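Local coordinates for protein enolase from the environmental genome shotgun sequencing of the Sargasso Sea (PDB 2QGY) that is of unknown function but binds magnesium and belongs to the enolase superfamily, whose members typically abstract a proton alpha to a substrate carboxylate, at residues I168-M173 and L197-A202; I179-V184 and K211-E216; G11-L16 and E69-I74. One frame throughout, in Å; residues are numbered along the deposited sequence. Where two conformers were deposited one is given.

Contact 1 of 3, residues I168-M173 and L197-A202; sequences IKIYPM and LMLDLA. With MG (magnesium ion), chain C.
Two neighbouring parallel strands of the C-terminal barrel meet here, I168-I170 beside L197-D200, and their ends build one side of the magnesium site. The pairing ends in a nearly linear bond from D200 N to I170 O (2.8 Å, 178° at the hydrogen), which fixes the backbone of the metal ligand. D200 CG is anti to its backbone N (chi1 -168°), which carries the carboxylate carbon toward the metal. OD2 binds the magnesium ion at 2.0 Å, while OD1 takes a water of the same metal shell; E226 and E252 complete the protein ligands. Y171 lies alongside D200, its ring stacked 21° from the carboxylate plane; D200 CB makes a CH-pi contact over the ring face, displaced toward the rim, 3.7 Å from the centroid. The phenol OH and K169 NZ both bond to one magnesium-bound water, and NZ is also held by Y139, E226 and E328, which a long lysine can reach. On the outer face, I170 CG1 packs on L199 CD2 at 3.5 Å; just past the strand ends, P172 CG lies 3.9 Å from L201 CD2. Carboxylate ligands at or just past the C-terminal ends of successive parallel strands are typical of the enolase superfamily's modified TIM barrel.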
# COMPACT_ATOMS: atom_id res chain seq x y z
N ILE A 168 18.15 -7.93 -22.77
CA ILE A 168 16.98 -8.81 -22.61
C ILE A 168 16.91 -9.23 -21.14
O ILE A 168 17.93 -9.63 -20.55
CB ILE A 168 17.06 -10.07 -23.53
CG1 ILE A 168 16.90 -9.66 -25.00
CG2 ILE A 168 15.96 -11.10 -23.17
CD1 ILE A 168 17.21 -10.77 -26.01
N LYS A 169 15.72 -9.09 -20.55
CA LYS A 169 15.50 -9.58 -19.19
C LYS A 169 14.71 -10.89 -19.18
O LYS A 169 13.66 -10.98 -19.79
CB LYS A 169 14.84 -8.50 -18.30
CG LYS A 169 14.78 -8.93 -16.85
CD LYS A 169 14.35 -7.82 -15.89
CE LYS A 169 12.87 -7.41 -16.08
NZ LYS A 169 12.52 -6.16 -15.29
N ILE A 170 15.25 -11.92 -18.53
CA ILE A 170 14.56 -13.20 -18.39
C ILE A 170 14.25 -13.56 -16.94
O ILE A 170 14.76 -12.91 -16.00
CB ILE A 170 15.41 -14.34 -19.02
CG1 ILE A 170 16.77 -14.40 -18.33
CG2 ILE A 170 15.57 -14.11 -20.55
CD1 ILE A 170 17.57 -15.65 -18.62
N TYR A 171 13.41 -14.57 -16.75
CA TYR A 171 13.00 -15.03 -15.44
C TYR A 171 13.48 -16.48 -15.29
O TYR A 171 12.76 -17.42 -15.65
CB TYR A 171 11.48 -14.94 -15.27
CG TYR A 171 10.95 -13.51 -15.18
CD1 TYR A 171 10.42 -13.02 -13.98
CD2 TYR A 171 10.95 -12.69 -16.29
CE1 TYR A 171 9.92 -11.69 -13.91
CE2 TYR A 171 10.47 -11.37 -16.21
CZ TYR A 171 9.98 -10.89 -15.01
OH TYR A 171 9.48 -9.60 -14.96
N PRO A 172 14.71 -16.67 -14.78
CA PRO A 172 15.42 -17.95 -14.86
C PRO A 172 15.15 -18.91 -13.70
O PRO A 172 15.67 -20.02 -13.72
CB PRO A 172 16.88 -17.51 -14.87
CG PRO A 172 16.88 -16.33 -13.91
CD PRO A 172 15.55 -15.63 -14.14
N MET A 173 14.34 -18.53 -12.71
CA MET A 173 14.10 -19.48 -11.60
C MET A 173 13.06 -20.51 -11.99
O MET A 173 11.85 -20.26 -11.92
CB MET A 173 13.71 -18.77 -10.29
CG MET A 173 14.79 -17.81 -9.77
SD MET A 173 16.48 -18.47 -9.43
CE MET A 173 16.36 -18.92 -7.72
N LEU A 197 22.31 -9.10 -20.31
CA LEU A 197 21.32 -10.10 -19.97
C LEU A 197 20.93 -9.86 -18.52
O LEU A 197 21.71 -10.11 -17.60
CB LEU A 197 21.85 -11.53 -20.17
CG LEU A 197 20.96 -12.69 -19.76
CD1 LEU A 197 19.65 -12.73 -20.59
CD2 LEU A 197 21.73 -14.01 -19.90
N MET A 198 19.72 -9.36 -18.31
CA MET A 198 19.23 -9.20 -16.93
C MET A 198 18.37 -10.35 -16.43
O MET A 198 17.66 -11.00 -17.21
CB MET A 198 18.60 -7.82 -16.67
CG MET A 198 18.35 -6.84 -17.78
SD MET A 198 19.44 -6.45 -19.17
CE MET A 198 19.36 -4.70 -19.29
N LEU A 199 18.45 -10.61 -15.13
CA LEU A 199 17.81 -11.76 -14.55
C LEU A 199 16.84 -11.27 -13.48
O LEU A 199 17.25 -10.62 -12.52
CB LEU A 199 18.85 -12.73 -13.93
CG LEU A 199 19.99 -13.29 -14.82
CD1 LEU A 199 20.88 -14.28 -14.04
CD2 LEU A 199 19.47 -13.94 -16.10
N ASP A 200 15.57 -11.59 -13.67
CA ASP A 200 14.58 -11.24 -12.69
C ASP A 200 14.24 -12.48 -11.89
O ASP A 200 13.61 -13.40 -12.39
CB ASP A 200 13.32 -10.64 -13.37
CG ASP A 200 12.38 -9.99 -12.36
OD1 ASP A 200 12.35 -10.44 -11.20
OD2 ASP A 200 11.67 -9.03 -12.75
N LEU A 201 14.72 -12.52 -10.65
CA LEU A 201 14.44 -13.67 -9.77
C LEU A 201 13.04 -13.69 -9.16
O LEU A 201 12.61 -14.73 -8.67
CB LEU A 201 15.48 -13.78 -8.66
CG LEU A 201 16.94 -13.80 -9.10
CD1 LEU A 201 17.86 -14.31 -7.96
CD2 LEU A 201 17.14 -14.57 -10.39
N ALA A 202 12.35 -12.56 -9.18
CA ALA A 202 10.93 -12.51 -8.82
C ALA A 202 10.65 -12.98 -7.37
O ALA A 202 9.65 -13.65 -7.10
CB ALA A 202 10.09 -13.33 -9.84
MG MG C . 10.75 -7.49 -11.85
O HOH W 1 10.15 -7.06 -13.85
O HOH W 2 12.83 -16.08 -12.21
O HOH W 3 10.98 -8.51 -10.07
O HOH W 4 8.96 -8.40 -11.84

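Contact 2 of 3, residues I179-V184 and K211-E216; sequences ISIQFV and KSFLKE
S180, near the start of helix 177-191, meets the ring of F213: its CB lies 3.7 Å from F213 CE1. Serine suits the place because only a small carbon is presented to the ring, while OG turns back to the start of its own helix and is hydrogen-bonded to S176 O and L174 N. The hydroxyl is therefore satisfied although the residue is buried.

I181, next in sequence, touches both F213 and E216 with one methyl. Its CD1 lies 3.7 Å from F213 CE1 and 3.6 Å from E216 CB, filling the angle between the aromatic ring and the aliphatic base of the glutamate. The side chains of I181 and E216 cross at about a right angle, and the glutamate, bent at chi2 (-65°), leads its carboxylate away from the isoleucine. A glutamate is thus tolerated at the edge of an apolar patch, since its methylene does the touching.

One turn after S180, V184 brings CG2 to the edge of the F213 ring, near its plane and 3.9 Å from CZ. V217, just beyond E216, also packs on I181 and V184. The axes of the two short helical segments pass 10.4 Å apart at 33°, and a large ring, with F213 CG anti to its backbone N (chi1 178°), suits a gap of this width.

No hydrogen bond or salt bridge links the two segments. Neighbouring outer helices of the barrel are held together here by the fit of carbon against carbon, which implies an association governed by burial of apolar surface and shape rather than by polar pairing.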
# COMPACT_ATOMS: atom_id res chain seq x y z
N ILE A 179 18.20 -26.87 -13.99
CA ILE A 179 17.31 -26.49 -15.08
C ILE A 179 17.37 -24.94 -15.28
O ILE A 179 17.44 -24.45 -16.40
CB ILE A 179 15.86 -27.01 -14.82
CG1 ILE A 179 15.82 -28.56 -15.00
CG2 ILE A 179 14.87 -26.34 -15.75
CD1 ILE A 179 14.53 -29.23 -14.50
N SER A 180 17.40 -24.21 -14.17
CA SER A 180 17.55 -22.74 -14.17
C SER A 180 18.84 -22.29 -14.85
O SER A 180 18.84 -21.40 -15.70
CB SER A 180 17.51 -22.21 -12.73
OG SER A 180 16.29 -22.56 -12.09
N ILE A 181 19.94 -22.94 -14.49
CA ILE A 181 21.26 -22.62 -15.06
C ILE A 181 21.35 -22.97 -16.56
O ILE A 181 21.85 -22.16 -17.35
CB ILE A 181 22.41 -23.26 -14.22
CG1 ILE A 181 22.46 -22.66 -12.81
CG2 ILE A 181 23.77 -23.10 -14.91
CD1 ILE A 181 22.88 -21.16 -12.75
N GLN A 182 20.87 -24.16 -16.93
CA GLN A 182 20.76 -24.58 -18.33
C GLN A 182 20.06 -23.54 -19.17
O GLN A 182 20.49 -23.21 -20.28
CB GLN A 182 20.01 -25.92 -18.46
CG GLN A 182 20.92 -27.11 -18.62
CD GLN A 182 22.14 -26.81 -19.48
OE1 GLN A 182 22.02 -26.56 -20.69
NE2 GLN A 182 23.32 -26.80 -18.86
N PHE A 183 18.96 -23.02 -18.62
CA PHE A 183 18.22 -21.96 -19.26
C PHE A 183 19.08 -20.71 -19.48
O PHE A 183 19.10 -20.18 -20.59
CB PHE A 183 16.96 -21.64 -18.46
CG PHE A 183 16.11 -20.57 -19.08
CD1 PHE A 183 15.82 -20.60 -20.45
CD2 PHE A 183 15.63 -19.52 -18.32
CE1 PHE A 183 15.04 -19.61 -21.04
CE2 PHE A 183 14.85 -18.52 -18.89
CZ PHE A 183 14.56 -18.55 -20.25
N VAL A 184 19.81 -20.27 -18.46
CA VAL A 184 20.67 -19.08 -18.61
C VAL A 184 21.77 -19.35 -19.65
O VAL A 184 22.08 -18.49 -20.48
CB VAL A 184 21.29 -18.59 -17.26
CG1 VAL A 184 22.13 -17.36 -17.48
CG2 VAL A 184 20.20 -18.28 -16.23
N LYS A 211 20.72 -18.16 -3.22
CA LYS A 211 22.16 -18.12 -3.04
C LYS A 211 22.88 -19.13 -3.93
O LYS A 211 23.87 -18.77 -4.56
CB LYS A 211 22.51 -18.31 -1.56
CG LYS A 211 22.26 -17.08 -0.71
CD LYS A 211 22.36 -17.47 0.75
CE LYS A 211 22.37 -16.26 1.65
NZ LYS A 211 22.23 -16.70 3.07
N SER A 212 22.37 -20.37 -4.00
CA SER A 212 22.99 -21.39 -4.84
C SER A 212 22.94 -20.98 -6.32
O SER A 212 23.93 -21.10 -7.04
CB SER A 212 22.34 -22.75 -4.60
OG SER A 212 22.21 -23.01 -3.21
N PHE A 213 21.79 -20.45 -6.75
CA PHE A 213 21.65 -19.96 -8.12
C PHE A 213 22.67 -18.86 -8.42
O PHE A 213 23.40 -18.92 -9.41
CB PHE A 213 20.22 -19.46 -8.41
CG PHE A 213 20.04 -18.91 -9.80
CD1 PHE A 213 19.87 -19.77 -10.89
CD2 PHE A 213 20.06 -17.54 -10.03
CE1 PHE A 213 19.71 -19.28 -12.17
CE2 PHE A 213 19.91 -17.02 -11.32
CZ PHE A 213 19.71 -17.89 -12.41
N LEU A 214 22.72 -17.86 -7.56
CA LEU A 214 23.61 -16.72 -7.79
C LEU A 214 25.09 -17.12 -7.82
O LEU A 214 25.89 -16.52 -8.53
CB LEU A 214 23.37 -15.64 -6.73
CG LEU A 214 22.01 -14.92 -6.88
CD1 LEU A 214 21.84 -13.92 -5.75
CD2 LEU A 214 21.90 -14.25 -8.26
N LYS A 215 25.42 -18.16 -7.06
CA LYS A 215 26.79 -18.69 -7.05
C LYS A 215 27.13 -19.35 -8.39
O LYS A 215 28.25 -19.20 -8.91
CB LYS A 215 26.95 -19.67 -5.89
CG LYS A 215 28.38 -19.99 -5.52
CD LYS A 215 28.44 -20.67 -4.14
CE LYS A 215 29.82 -20.51 -3.50
NZ LYS A 215 29.84 -20.91 -2.05
N GLU A 216 26.17 -20.04 -8.98
CA GLU A 216 26.39 -20.73 -10.25
C GLU A 216 26.20 -19.83 -11.48
O GLU A 216 26.70 -20.13 -12.56
CB GLU A 216 25.49 -21.96 -10.35
CG GLU A 216 25.65 -22.94 -9.19
CD GLU A 216 27.04 -23.57 -9.13
OE1 GLU A 216 27.62 -23.80 -10.21
OE2 GLU A 216 27.54 -23.84 -8.00

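Contact 3 of 3, residues G11-L16 and E69-I74; sequences GKLSRL and ELFREI
Ring contacts dominate where L16 covers F71. L16 CB sits over the centre of the phenyl face, 3.6 Å from the centroid and only 3° off the ring normal, a CH-pi contact. The two side chains slide past each other in opposite directions, which carries L16 CD2 back to F71 CB at 3.7 Å. F71 points CG anti to its backbone N (chi1 169°), and the ring extends to the strand backbone, where CZ lies 3.5 Å from R15 C. Phenylalanine suits this place because a flat ring offers a face to L16 and its far end to the strand backbone and L13.

Aliphatic packing continues with L13. Its CB approaches F71 CE1 at 3.6 Å, and its CD1 meets I74 CD1 at 3.4 Å, tighter than usual for two methyls. I74 also packs on I108 of the helix 99-120.

Between the leucines the strand has a classic beta bulge, with S14 and R15 both facing T42. Their side chains start away from the helix, leaving L13 and L16 to point toward it, and S14 OG is hydrogen-bonded to T42 O.

Among polar links, R72 pairs with E69 by charge alone and forms a salt bridge through NE to E379 of the neighbouring strand; L13 shares a backbone hydrogen bond with S75, just after the helix. Between the two segments themselves no hydrogen bond crosses, which implies that their own contact rests on burial of apolar carbon.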
# COMPACT_ATOMS: atom_id res chain seq x y z
N GLY A 11 -5.87 25.23 -13.46
CA GLY A 11 -7.25 25.66 -13.24
C GLY A 11 -8.15 24.55 -12.75
O GLY A 11 -7.65 23.53 -12.27
N LYS A 12 -9.47 24.74 -12.86
CA LYS A 12 -10.44 23.73 -12.45
C LYS A 12 -10.50 22.58 -13.47
O LYS A 12 -10.25 22.79 -14.65
CB LYS A 12 -11.84 24.34 -12.28
CG LYS A 12 -12.01 25.26 -11.07
CD LYS A 12 -13.48 25.32 -10.65
CE LYS A 12 -13.94 26.74 -10.32
NZ LYS A 12 -13.98 27.05 -8.86
N LEU A 13 -10.82 21.38 -13.00
CA LEU A 13 -10.97 20.24 -13.89
C LEU A 13 -12.42 20.05 -14.18
O LEU A 13 -13.26 20.26 -13.30
CB LEU A 13 -10.40 18.95 -13.25
CG LEU A 13 -8.97 19.00 -12.74
CD1 LEU A 13 -8.57 17.64 -12.19
CD2 LEU A 13 -7.97 19.42 -13.86
N SER A 14 -12.75 19.67 -15.41
CA SER A 14 -14.16 19.50 -15.75
C SER A 14 -14.60 18.06 -15.97
O SER A 14 -15.75 17.71 -15.66
CB SER A 14 -14.60 20.41 -16.90
OG SER A 14 -13.89 20.14 -18.09
N ARG A 15 -13.70 17.21 -16.48
CA ARG A 15 -14.12 15.89 -16.89
C ARG A 15 -13.07 14.83 -16.60
O ARG A 15 -11.89 15.11 -16.68
CB ARG A 15 -14.47 15.90 -18.37
CG ARG A 15 -15.43 14.81 -18.79
CD ARG A 15 -15.97 15.09 -20.22
NE ARG A 15 -16.84 16.26 -20.26
CZ ARG A 15 -18.16 16.23 -20.44
NH1 ARG A 15 -18.78 15.06 -20.61
NH2 ARG A 15 -18.86 17.36 -20.46
N LEU A 16 -13.55 13.64 -16.24
CA LEU A 16 -12.70 12.45 -16.11
C LEU A 16 -13.27 11.32 -16.93
O LEU A 16 -14.47 11.04 -16.86
CB LEU A 16 -12.57 12.02 -14.63
CG LEU A 16 -11.82 10.70 -14.29
CD1 LEU A 16 -10.34 10.80 -14.59
CD2 LEU A 16 -12.05 10.34 -12.82
N GLU A 69 -12.63 9.32 -6.98
CA GLU A 69 -12.88 10.09 -5.75
C GLU A 69 -11.90 11.23 -5.55
O GLU A 69 -12.27 12.34 -5.08
CB GLU A 69 -12.91 9.20 -4.52
CG GLU A 69 -14.13 8.29 -4.41
CD GLU A 69 -15.47 9.03 -4.45
OE1 GLU A 69 -15.59 10.10 -3.81
OE2 GLU A 69 -16.41 8.55 -5.11
N LEU A 70 -10.64 10.97 -5.91
CA LEU A 70 -9.62 12.00 -5.87
C LEU A 70 -9.95 13.11 -6.86
O LEU A 70 -9.84 14.29 -6.56
CB LEU A 70 -8.24 11.41 -6.12
CG LEU A 70 -7.74 10.51 -4.99
CD1 LEU A 70 -6.40 9.85 -5.37
CD2 LEU A 70 -7.60 11.23 -3.67
N PHE A 71 -10.41 12.71 -8.04
CA PHE A 71 -10.75 13.67 -9.05
C PHE A 71 -11.83 14.63 -8.56
O PHE A 71 -11.69 15.84 -8.72
CB PHE A 71 -11.20 12.98 -10.33
CG PHE A 71 -11.82 13.89 -11.33
CD1 PHE A 71 -11.01 14.65 -12.18
CD2 PHE A 71 -13.20 14.00 -11.44
CE1 PHE A 71 -11.56 15.50 -13.10
CE2 PHE A 71 -13.76 14.85 -12.37
CZ PHE A 71 -12.94 15.60 -13.19
N ARG A 72 -12.88 14.09 -7.96
CA ARG A 72 -14.00 14.89 -7.45
C ARG A 72 -13.49 15.90 -6.43
O ARG A 72 -13.86 17.08 -6.46
CB ARG A 72 -15.06 14.01 -6.82
CG ARG A 72 -15.92 13.24 -7.80
CD ARG A 72 -17.06 12.53 -7.06
NE ARG A 72 -17.78 11.61 -7.93
CZ ARG A 72 -18.48 10.55 -7.51
NH1 ARG A 72 -18.55 10.26 -6.21
NH2 ARG A 72 -19.11 9.78 -8.39
N GLU A 73 -12.61 15.44 -5.55
CA GLU A 73 -12.07 16.31 -4.51
C GLU A 73 -11.23 17.45 -5.07
O GLU A 73 -11.29 18.57 -4.60
CB GLU A 73 -11.28 15.48 -3.49
CG GLU A 73 -10.69 16.28 -2.33
CD GLU A 73 -11.74 16.92 -1.40
OE1 GLU A 73 -12.95 16.57 -1.47
OE2 GLU A 73 -11.34 17.77 -0.57
N ILE A 74 -10.44 17.16 -6.10
CA ILE A 74 -9.55 18.17 -6.64
C ILE A 74 -10.14 19.03 -7.76
O ILE A 74 -9.54 20.04 -8.12
CB ILE A 74 -8.23 17.55 -7.12
CG1 ILE A 74 -8.50 16.68 -8.36
CG2 ILE A 74 -7.58 16.75 -5.98
CD1 ILE A 74 -7.29 16.44 -9.25

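Contacts 1 and 2 form successive layers of the barrel, strands and then helices, their centres about 11 Å apart. P172 and M173, at the loop leaving strand 168-170, pack on F213 of contact 2, with P172 CG 3.6 Å from F213 CZ, and P172 CB also lies 3.7 Å from V184 CG2. Strand pairing near the metal thus passes outward into helix packing; the F213 side chain is about 13 Å from the magnesium ion that D200 binds. Contact 3 belongs to the separate N-terminal domain, on the opposite side of the chain's centre. Its centre is about 40 Å from that of contact 1 and 50 Å from that of contact 2, and it touches neither.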